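PDB 4C65: ochratoxinase from Aspergillus niger, which uses zinc to hydrolyse the amide bond of ochratoxin A, releasing L-phenylalanine, and acts as a carboxypeptidase that prefers C-terminal aromatic residues. Local coordinates for residues Q382-E385 with G386-A389; A361-A365 with T366-P370. All coordinates share one frame; numbering follows the deposited sequence.

Interaction 1: Q382-E385 with G386-A389; sequences QLRE and GYEA
R384 and Y387 are the first and last residues of a type II beta turn, and their side chains lie alongside each other, pointing the same way. The turn, with E385 and G386 at its corners, lies at the surface in the loop between helix 358-365 and strand 391-394 of this amidohydrolase, away from the zinc site. The backbone evidence within it is one bond: Y387 N donates to R384 O over 3.1 Å, with 159° at the hydrogen. At the second corner, a positive phi would press a beta carbon against the carbonyl oxygen of E385, a conformation suited to the glycine found there. The backbones of G386 and Y387 are hydrogen-bonded to I35, in strand 34-38.

Carbon-to-ring packing comes next. CB of R384 sits over one face of the Y387 ring in a CH-pi contact, 4.0 Å from the centroid and displaced toward the rim near CD1. The guanidinium and ring planes are 23° apart, with Y387 OH over a guanidinium face, 3.7 Å from R384 NH1. Q382 meets the ring at an oblique angle, its CB 4.0 Å from Y387 CD2.

Polar contacts among the side chains are slight. A bend at chi3 swings the R384 guanidinium toward Q382, where NH1 makes a weak but straight in-plane hydrogen bond of 3.5 Å to Q382 OE1.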
loop_
_atom_site.group_PDB
_atom_site.type_symbol
_atom_site.label_atom_id
_atom_site.label_comp_id
_atom_site.label_asym_id
_atom_site.label_seq_id
_atom_site.Cartn_x
_atom_site.Cartn_y
_atom_site.Cartn_z
ATOM N N GLN A 382 18.468 -46.770 -11.121
ATOM C CA GLN A 382 18.869 -48.137 -11.393
ATOM C C GLN A 382 20.253 -48.226 -12.029
ATOM O O GLN A 382 20.660 -47.327 -12.776
ATOM C CB GLN A 382 17.903 -48.792 -12.354
ATOM C CG GLN A 382 16.508 -48.895 -11.824
ATOM C CD GLN A 382 15.615 -49.575 -12.828
ATOM O OE1 GLN A 382 15.832 -50.704 -13.205
ATOM N NE2 GLN A 382 14.569 -48.878 -13.224
ATOM N N LEU A 383 20.975 -49.306 -11.705
ATOM C CA LEU A 383 22.261 -49.582 -12.326
ATOM C C LEU A 383 21.961 -50.334 -13.619
ATOM O O LEU A 383 21.937 -51.564 -13.641
ATOM C CB LEU A 383 23.199 -50.378 -11.396
ATOM C CG LEU A 383 23.611 -49.726 -10.071
ATOM C CD1 LEU A 383 24.750 -50.517 -9.454
ATOM C CD2 LEU A 383 24.020 -48.254 -10.203
ATOM N N ARG A 384 21.712 -49.558 -14.665
ATOM C CA ARG A 384 21.285 -50.051 -15.970
ATOM C C ARG A 384 21.925 -49.243 -17.063
ATOM O O ARG A 384 22.067 -48.038 -16.918
ATOM C CB ARG A 384 19.780 -49.874 -16.163
ATOM C CG ARG A 384 19.083 -51.146 -15.827
ATOM C CD ARG A 384 17.590 -50.979 -15.854
ATOM N NE ARG A 384 17.085 -51.173 -17.204
ATOM C CZ ARG A 384 15.796 -51.254 -17.492
ATOM N NH1 ARG A 384 14.890 -51.189 -16.529
ATOM N NH2 ARG A 384 15.411 -51.401 -18.754
ATOM N N GLU A 385 22.236 -49.883 -18.181
ATOM C CA GLU A 385 22.796 -49.172 -19.301
ATOM C C GLU A 385 21.853 -48.030 -19.755
ATOM O O GLU A 385 20.637 -48.196 -19.853
ATOM C CB GLU A 385 23.086 -50.144 -20.433
ATOM C CG GLU A 385 23.773 -49.485 -21.621
ATOM C CD GLU A 385 23.917 -50.319 -22.892
ATOM O OE1 GLU A 385 22.900 -50.853 -23.371
ATOM O OE2 GLU A 385 24.998 -50.334 -23.519
ATOM N N GLY A 386 22.435 -46.862 -19.991
ATOM C CA GLY A 386 21.690 -45.688 -20.438
ATOM C C GLY A 386 21.128 -44.815 -19.318
ATOM O O GLY A 386 20.669 -43.721 -19.577
ATOM N N TYR A 387 21.184 -45.295 -18.083
ATOM C CA TYR A 387 20.730 -44.533 -16.932
ATOM C C TYR A 387 21.830 -43.653 -16.396
ATOM O O TYR A 387 23.018 -43.866 -16.669
ATOM C CB TYR A 387 20.237 -45.466 -15.830
ATOM C CG TYR A 387 18.859 -46.004 -16.089
ATOM C CD1 TYR A 387 18.558 -46.672 -17.282
ATOM C CD2 TYR A 387 17.863 -45.883 -15.142
ATOM C CE1 TYR A 387 17.298 -47.176 -17.522
ATOM C CE2 TYR A 387 16.607 -46.395 -15.370
ATOM C CZ TYR A 387 16.336 -47.031 -16.557
ATOM O OH TYR A 387 15.095 -47.520 -16.770
ATOM N N GLU A 388 21.438 -42.649 -15.615
ATOM C CA GLU A 388 22.393 -41.675 -15.087
ATOM C C GLU A 388 23.330 -42.336 -14.080
ATOM O O GLU A 388 22.915 -43.172 -13.285
ATOM C CB GLU A 388 21.687 -40.496 -14.422
ATOM C CG GLU A 388 20.842 -39.677 -15.362
ATOM C CD GLU A 388 20.860 -38.190 -15.080
ATOM O OE1 GLU A 388 20.873 -37.727 -13.891
ATOM O OE2 GLU A 388 20.867 -37.460 -16.089
ATOM N N ALA A 389 24.597 -41.942 -14.121
ATOM C CA ALA A 389 25.640 -42.536 -13.279
ATOM C C ALA A 389 25.620 -41.954 -11.878
ATOM O O ALA A 389 26.540 -41.266 -11.470
ATOM C CB ALA A 389 27.004 -42.356 -13.933
#

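Interaction 2: A361-A365 with T366-P370; sequences AIKAA and TANAP
T366 turns its hydroxyl back to I362 O, in the last turn of helix 358-365 and the residues that follow, and this hydroxyl carries the tightest part of the local contact. T366 OG1 donates to I362 O over 2.6 Å, approaching from above the carbonyl plane. A chi1 of 61° sets OG1 between the backbone N and the carbonyl carbon, and from there it reaches back to the carbonyl four residues earlier. The methyl branch stays close too, T366 CG2 standing 3.3 Å from I362 O, while the I362 and T366 side chains lie alongside with CG2 of I362 3.9 Å from T366 OG1.

Backbone bonds continue the turn. K363 O is gripped by two donors: N368 N, 3.0 Å away, lies almost straight out from the carbonyl oxygen, whereas T366 N at 3.3 Å lies well above the carbonyl plane, 74° out of it. The N368 bond, straight at 171°, has the better geometry.

The looser side is formed by K363 and N368, both partly exposed. Their side chains pass each other at a slant, the nearest pair being K363 CE and N368 OD1 at 3.6 Å. K363 NZ forms a salt bridge with D19, and N368 ND2 donates to I331 O.

In this two-domain amidohydrolase with its twisted TIM barrel, the contact packs on strand 60-67 and on helix 344-354: I362 touches M62, A365 packs on both L65 and L347, and A369, whose side chain is about 11 Å from that of the zinc ligand H69, rests on W66.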
loop_
_atom_site.group_PDB
_atom_site.type_symbol
_atom_site.label_atom_id
_atom_site.label_comp_id
_atom_site.label_asym_id
_atom_site.label_seq_id
_atom_site.Cartn_x
_atom_site.Cartn_y
_atom_site.Cartn_z
ATOM N N ALA A 361 13.035 -52.757 0.007
ATOM C CA ALA A 361 13.301 -51.465 0.627
ATOM C C ALA A 361 14.241 -50.636 -0.231
ATOM O O ALA A 361 14.008 -49.444 -0.456
ATOM C CB ALA A 361 13.887 -51.649 2.014
ATOM N N ILE A 362 15.282 -51.279 -0.724
ATOM C CA ILE A 362 16.236 -50.618 -1.607
ATOM C C ILE A 362 15.591 -50.173 -2.909
ATOM O O ILE A 362 15.873 -49.087 -3.391
ATOM C CB ILE A 362 17.468 -51.507 -1.857
ATOM C CG1 ILE A 362 18.342 -51.513 -0.586
ATOM C CG2 ILE A 362 18.277 -51.013 -3.056
ATOM C CD1 ILE A 362 19.483 -52.503 -0.605
ATOM N N LYS A 363 14.689 -50.992 -3.442
ATOM C CA LYS A 363 13.920 -50.665 -4.652
ATOM C C LYS A 363 13.085 -49.403 -4.445
ATOM O O LYS A 363 13.030 -48.514 -5.292
ATOM C CB LYS A 363 13.010 -51.838 -4.990
ATOM C CG LYS A 363 12.192 -51.646 -6.247
ATOM C CD LYS A 363 11.073 -52.645 -6.437
ATOM C CE LYS A 363 10.466 -52.386 -7.746
ATOM N NZ LYS A 363 9.990 -53.520 -8.566
ATOM N N ALA A 364 12.460 -49.327 -3.285
ATOM C CA ALA A 364 11.649 -48.166 -2.915
ATOM C C ALA A 364 12.496 -46.894 -2.731
ATOM O O ALA A 364 11.972 -45.787 -2.864
ATOM C CB ALA A 364 10.860 -48.461 -1.646
ATOM N N ALA A 365 13.784 -47.048 -2.442
ATOM C CA ALA A 365 14.658 -45.894 -2.284
ATOM C C ALA A 365 15.519 -45.594 -3.506
ATOM O O ALA A 365 16.261 -44.612 -3.517
ATOM C CB ALA A 365 15.541 -46.082 -1.078
ATOM N N THR A 366 15.426 -46.435 -4.529
ATOM C CA THR A 366 16.216 -46.267 -5.726
ATOM C C THR A 366 15.355 -46.319 -6.957
ATOM O O THR A 366 14.953 -45.288 -7.472
ATOM C CB THR A 366 17.361 -47.306 -5.793
ATOM O OG1 THR A 366 16.847 -48.650 -5.816
ATOM C CG2 THR A 366 18.265 -47.153 -4.612
ATOM N N ALA A 367 15.012 -47.514 -7.415
ATOM C CA ALA A 367 14.325 -47.684 -8.703
ATOM C C ALA A 367 12.971 -46.957 -8.779
ATOM O O ALA A 367 12.638 -46.397 -9.816
ATOM C CB ALA A 367 14.161 -49.167 -9.043
ATOM N N ASN A 368 12.199 -47.000 -7.702
ATOM C CA ASN A 368 10.853 -46.433 -7.681
ATOM C C ASN A 368 10.862 -44.961 -7.418
ATOM O O ASN A 368 9.927 -44.263 -7.766
ATOM C CB ASN A 368 10.005 -47.082 -6.591
ATOM C CG ASN A 368 9.564 -48.496 -6.941
ATOM O OD1 ASN A 368 9.652 -48.944 -8.080
ATOM N ND2 ASN A 368 9.087 -49.207 -5.934
ATOM N N ALA A 369 11.925 -44.480 -6.788
ATOM C CA ALA A 369 11.951 -43.122 -6.248
ATOM C C ALA A 369 11.747 -42.002 -7.276
ATOM O O ALA A 369 11.053 -41.027 -6.982
ATOM C CB ALA A 369 13.226 -42.899 -5.485
ATOM N N PRO A 370 12.343 -42.116 -8.470
ATOM C CA PRO A 370 12.065 -41.064 -9.445
ATOM C C PRO A 370 10.600 -40.910 -9.878
ATOM O O PRO A 370 10.236 -39.859 -10.415
ATOM C CB PRO A 370 12.940 -41.434 -10.647
ATOM C CG PRO A 370 13.905 -42.451 -10.155
ATOM C CD PRO A 370 13.277 -43.126 -8.985
#

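Read from the N terminus, interaction 2 comes first and leads the chain from helix 358-365 toward the 3-10 segment that starts at A369. Interaction 1 follows within the same long connection, closing a tight turn shortly before strand 391-394. Each contact is finished before the next begins, so they are in series and neither nest nor cross. Their centres lie 14 Å apart, yet they meet where CG of Q382 packs 3.6 Å from CB of A367. D19 touches both Q382 and A367, and strand 60-67 is likewise shared, since L383 packs on L61 and P63 there.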